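Local coordinates for protein myosin-I heavy chain (Dictyostelium discoideum, PDB 5EJR) that acts as an actin-based motor with ATPase activity in early phagocytosis and adhesion, and is represented here by the second MyTH4-FERM module of its tail, at residues 52-57 with 104-109; 130-135 with 170-175. All coordinates share one frame; numbering follows the deposited sequence. Where two conformers were deposited one is given.

Contact 1: residues 52-57 with 104-109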
# COMPACT_ATOMS: atom_id res chain seq x y z
N SER A 52 -20.42 18.42 -21.24
CA SER A 52 -20.26 18.66 -19.81
C SER A 52 -21.38 19.56 -19.26
O SER A 52 -21.96 20.32 -20.02
CB SER A 52 -18.90 19.28 -19.52
OG SER A 52 -18.77 20.59 -20.03
N LEU A 53 -21.66 19.46 -17.94
CA LEU A 53 -22.68 20.27 -17.25
C LEU A 53 -22.21 21.72 -17.12
O LEU A 53 -23.00 22.64 -17.30
CB LEU A 53 -23.02 19.71 -15.85
CG LEU A 53 -23.49 18.26 -15.71
CD1 LEU A 53 -23.84 17.95 -14.26
CD2 LEU A 53 -24.71 17.96 -16.59
N ILE A 54 -20.93 21.91 -16.80
CA ILE A 54 -20.35 23.24 -16.65
C ILE A 54 -19.76 23.68 -18.00
O ILE A 54 -19.18 22.85 -18.71
CB ILE A 54 -19.32 23.28 -15.48
CG1 ILE A 54 -20.03 23.12 -14.12
CG2 ILE A 54 -18.44 24.56 -15.49
CD1 ILE A 54 -19.14 22.59 -12.99
N GLU A 55 -19.93 24.96 -18.36
CA GLU A 55 -19.35 25.48 -19.59
C GLU A 55 -17.85 25.61 -19.34
O GLU A 55 -17.42 26.31 -18.40
CB GLU A 55 -19.95 26.84 -19.99
CG GLU A 55 -19.50 27.31 -21.36
CD GLU A 55 -20.00 28.68 -21.76
OE1 GLU A 55 -21.08 28.75 -22.39
OE2 GLU A 55 -19.32 29.69 -21.45
N MET A 56 -17.07 24.86 -20.13
CA MET A 56 -15.61 24.85 -20.08
C MET A 56 -15.06 24.46 -21.44
O MET A 56 -15.83 24.10 -22.33
CB MET A 56 -15.11 23.89 -18.98
CG MET A 56 -15.53 22.45 -19.18
SD MET A 56 -15.55 21.54 -17.63
CE MET A 56 -15.65 19.99 -18.24
N GLU A 57 -13.70 24.49 -21.59
CA GLU A 57 -12.94 24.14 -22.80
C GLU A 57 -13.34 22.75 -23.28
O GLU A 57 -13.66 21.90 -22.46
CB GLU A 57 -11.42 24.18 -22.52
CG GLU A 57 -10.91 25.54 -22.05
CD GLU A 57 -10.89 25.74 -20.54
OE1 GLU A 57 -11.97 25.98 -19.95
OE2 GLU A 57 -9.79 25.67 -19.95
N ARG A 104 -12.87 18.95 -11.21
CA ARG A 104 -13.36 18.57 -9.87
C ARG A 104 -14.80 18.99 -9.59
O ARG A 104 -15.58 18.12 -9.21
CB ARG A 104 -12.40 19.06 -8.78
CG ARG A 104 -11.15 18.20 -8.77
CD ARG A 104 -10.05 18.81 -7.94
NE ARG A 104 -8.81 18.05 -8.08
CZ ARG A 104 -7.72 18.29 -7.36
NH1 ARG A 104 -7.71 19.27 -6.47
NH2 ARG A 104 -6.63 17.56 -7.54
N ASP A 105 -15.15 20.28 -9.80
CA ASP A 105 -16.52 20.79 -9.62
C ASP A 105 -17.51 20.02 -10.49
O ASP A 105 -18.60 19.67 -10.03
CB ASP A 105 -16.61 22.29 -9.96
CG ASP A 105 -15.93 23.18 -8.96
OD1 ASP A 105 -15.60 22.70 -7.85
OD2 ASP A 105 -15.73 24.37 -9.27
N GLU A 106 -17.10 19.74 -11.74
CA GLU A 106 -17.87 19.00 -12.72
C GLU A 106 -18.12 17.55 -12.29
O GLU A 106 -19.20 17.02 -12.55
CB GLU A 106 -17.16 19.08 -14.08
CG GLU A 106 -18.13 19.09 -15.25
CD GLU A 106 -18.64 17.72 -15.67
OE1 GLU A 106 -17.97 16.71 -15.34
OE2 GLU A 106 -19.70 17.66 -16.33
N ILE A 107 -17.14 16.91 -11.61
CA ILE A 107 -17.30 15.54 -11.11
C ILE A 107 -18.36 15.53 -10.00
O ILE A 107 -19.28 14.70 -10.09
CB ILE A 107 -15.97 14.83 -10.73
CG1 ILE A 107 -15.05 14.74 -11.98
CG2 ILE A 107 -16.26 13.42 -10.19
CD1 ILE A 107 -13.60 14.25 -11.72
N TYR A 108 -18.28 16.49 -9.03
CA TYR A 108 -19.20 16.64 -7.89
C TYR A 108 -20.64 16.94 -8.35
O TYR A 108 -21.57 16.39 -7.79
CB TYR A 108 -18.73 17.78 -6.97
CG TYR A 108 -17.79 17.35 -5.87
CD1 TYR A 108 -18.28 16.87 -4.65
CD2 TYR A 108 -16.41 17.48 -6.01
CE1 TYR A 108 -17.41 16.51 -3.61
CE2 TYR A 108 -15.54 17.10 -4.99
CZ TYR A 108 -16.04 16.63 -3.79
OH TYR A 108 -15.17 16.31 -2.78
N CYS A 109 -20.80 17.81 -9.37
CA CYS A 109 -22.10 18.16 -9.95
C CYS A 109 -22.70 16.97 -10.68
O CYS A 109 -23.87 16.70 -10.48
CB CYS A 109 -22.00 19.38 -10.85
SG CYS A 109 -21.58 20.91 -9.97
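Glu106 reaches Leu53 by turning twice: chi1 of -147° sets CG away from a staggered position, and a bend at chi2 (-81°) swings the carboxylate over to the loop. In this conformer, one of two deposited, OE2 uses its anti lone pair to accept a hydrogen bond from Leu53 N, at 3.1 Å and nearly straight (167°); the bond need not hold for the other conformer. A glutamate suits the place because its long, bendable chain carries an acceptor from the helix to a backbone N-H of the loop. The same OE2 also takes a weak bond from Gln110, one turn on, and lies 3.7 Å from Ser52 CB. Farther back along this chain, Met56 CE touches Glu106 CG at 4.0 Å, the two side chains crossing at about a right angle.

Beyond this polar link the contact is apolar. The tip of Ile54, CD1, rests on the helix backbone, 3.7 Å from Glu106 N, and comes within 4.2 Å of Cys109 SG. Leu53 CD1 meets Cys109 CB at 4.1 Å. Cysteine is small enough here to accept both branched chains one turn beyond Asp105. Ser52 OG donates to Ile54 O at 2.6 Å, a bond within the loop, and is also bonded to Arg15, while Ile54 N is buried with no partner in the model.

Around this edge of the MyTH4 helical bundle, Trp9 of helix 5-11 packs on Ile54, Asp105 and Cys109. Helix 58-75, which follows the loop, lies against Ser52, Met56 and Glu106. Through Ile107 and Tyr108, helix 104-113 also packs on helix 121-137.

Contact 2: residues 130-135 with 170-175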
# COMPACT_ATOMS: atom_id res chain seq x y z
N LEU A 130 -20.26 7.73 -3.93
CA LEU A 130 -19.26 8.37 -4.80
C LEU A 130 -18.91 9.74 -4.25
O LEU A 130 -17.73 10.06 -4.19
CB LEU A 130 -19.77 8.44 -6.26
CG LEU A 130 -18.97 9.30 -7.28
CD1 LEU A 130 -17.52 8.84 -7.40
CD2 LEU A 130 -19.62 9.24 -8.63
N ILE A 131 -19.89 10.52 -3.76
CA ILE A 131 -19.63 11.84 -3.18
C ILE A 131 -18.73 11.70 -1.95
O ILE A 131 -17.80 12.50 -1.75
CB ILE A 131 -20.94 12.61 -2.88
CG1 ILE A 131 -21.65 13.01 -4.20
CG2 ILE A 131 -20.69 13.83 -2.00
CD1 ILE A 131 -23.14 13.41 -4.09
N TYR A 132 -18.98 10.66 -1.13
CA TYR A 132 -18.15 10.38 0.04
C TYR A 132 -16.69 10.14 -0.37
O TYR A 132 -15.79 10.73 0.22
CB TYR A 132 -18.69 9.15 0.80
CG TYR A 132 -17.68 8.60 1.78
CD1 TYR A 132 -17.47 9.22 3.01
CD2 TYR A 132 -16.89 7.49 1.46
CE1 TYR A 132 -16.51 8.75 3.91
CE2 TYR A 132 -15.92 7.02 2.35
CZ TYR A 132 -15.75 7.64 3.57
OH TYR A 132 -14.82 7.17 4.47
N PHE A 133 -16.48 9.26 -1.37
CA PHE A 133 -15.16 8.88 -1.88
C PHE A 133 -14.46 10.03 -2.61
O PHE A 133 -13.23 10.09 -2.60
CB PHE A 133 -15.22 7.60 -2.72
CG PHE A 133 -15.47 6.34 -1.91
CD1 PHE A 133 -14.61 5.97 -0.88
CD2 PHE A 133 -16.53 5.50 -2.22
CE1 PHE A 133 -14.84 4.80 -0.14
CE2 PHE A 133 -16.76 4.33 -1.47
CZ PHE A 133 -15.92 3.99 -0.43
N LEU A 134 -15.23 11.00 -3.14
CA LEU A 134 -14.61 12.19 -3.72
C LEU A 134 -14.18 13.08 -2.57
O LEU A 134 -13.06 13.59 -2.57
CB LEU A 134 -15.60 13.00 -4.61
CG LEU A 134 -16.15 12.35 -5.88
CD1 LEU A 134 -17.30 13.18 -6.44
CD2 LEU A 134 -15.07 12.20 -6.94
N SER A 135 -15.08 13.28 -1.58
CA SER A 135 -14.83 14.17 -0.43
C SER A 135 -13.63 13.75 0.44
O SER A 135 -13.03 14.60 1.08
CB SER A 135 -16.08 14.35 0.42
OG SER A 135 -16.38 13.16 1.14
N ILE A 170 -25.29 10.97 3.93
CA ILE A 170 -25.19 12.36 3.48
C ILE A 170 -24.47 13.16 4.57
O ILE A 170 -23.65 14.03 4.25
CB ILE A 170 -26.56 12.98 3.10
CG1 ILE A 170 -27.16 12.30 1.84
CG2 ILE A 170 -26.45 14.50 2.91
CD1 ILE A 170 -28.73 12.67 1.55
N ALA A 171 -24.77 12.85 5.85
CA ALA A 171 -24.12 13.53 6.96
C ALA A 171 -22.59 13.24 6.99
O ALA A 171 -21.84 14.12 7.41
CB ALA A 171 -24.76 13.14 8.28
N VAL A 172 -22.14 12.03 6.55
CA VAL A 172 -20.70 11.72 6.53
C VAL A 172 -20.03 12.52 5.38
O VAL A 172 -18.94 13.06 5.60
CB VAL A 172 -20.32 10.20 6.56
CG1 VAL A 172 -20.70 9.45 5.30
CG2 VAL A 172 -18.84 10.01 6.89
N CYS A 173 -20.73 12.69 4.23
CA CYS A 173 -20.25 13.51 3.11
C CYS A 173 -20.00 14.92 3.59
O CYS A 173 -18.94 15.47 3.30
CB CYS A 173 -21.24 13.50 1.95
SG CYS A 173 -21.43 11.88 1.16
N ILE A 174 -20.96 15.49 4.35
CA ILE A 174 -20.89 16.84 4.92
C ILE A 174 -19.70 16.94 5.88
O ILE A 174 -18.99 17.94 5.85
CB ILE A 174 -22.25 17.21 5.60
CG1 ILE A 174 -23.39 17.31 4.56
CG2 ILE A 174 -22.15 18.51 6.45
CD1 ILE A 174 -24.84 17.15 5.13
N GLU A 175 -19.48 15.90 6.72
CA GLU A 175 -18.36 15.85 7.68
C GLU A 175 -17.02 15.90 6.92
O GLU A 175 -16.15 16.68 7.29
CB GLU A 175 -18.43 14.57 8.54
CG GLU A 175 -17.28 14.43 9.55
CD GLU A 175 -16.83 13.02 9.90
OE1 GLU A 175 -17.67 12.09 9.90
OE2 GLU A 175 -15.63 12.85 10.22
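Tyr132 meets helix 164-178 from the root of its side chain outward. CB lies 3.9 Å from Cys173 SG, and the sulfur is closer still to the tyrosine's own backbone, 3.6 Å from N. With CG anti to the backbone N (chi1 165°), the ring runs on past Cys173 to Val172. There CD1 meets Val172 CG1 at 4.0 Å and CE1 meets Val172 CG2 at the same distance, so both methyls pack along one side of the tyrosine, at an oblique angle to its ring. On the other ortho position, CD2 sits 3.6 Å above the plane of the Phe133 ring, toward its rim. At the tip, OH makes a weak hydrogen bond with Thr228. A tyrosine fits because it combines a broad apolar flank with a polar end that reaches past the helix pair.

Cysteine, with its short side chain, suits the point where the two backbones come nearest: its sulfur also packs on Ile131 CG2, at 3.8 Å. Ser135 turns its hydroxyl back on its own helix, donating to Tyr132 O at 2.7 Å, and no hydrogen bond joins the two segments. The axes of 130-135 and 170-175 come within 8.9 Å and run nearly parallel, 16° apart.

Helix 121-137 is held from other sides by helix 86-99, on Leu130 and Phe133, and by helix 104-113. Phe200 of helix 194-205 stacks on Tyr132. Thr228, just after strand 221-225, lies in the ubiquitin-like part of the FERM region, while helix 142-159 covers Ile170 and Ile174.

Both contacts lie in the all-helical MyTH4 part of the chain, with centres about 18 Å apart and on the same side of the chain's centre. Along the sequence they come in series: 52-57 with 104-109 is complete before 130-135 with 170-175 begins. Helices 104-113 and 121-137 are consecutive and join them directly, Tyr108 OH approaching Ser135 CA at 3.2 Å and Ile107 CG2 meeting Leu134 CD2 at 3.7 Å. Contact 1 ties the loop ahead of helix 58-75 to the bundle, whereas contact 2 carries the packing onward to helix 164-178 and, through Tyr132, toward the FERM part of the tail.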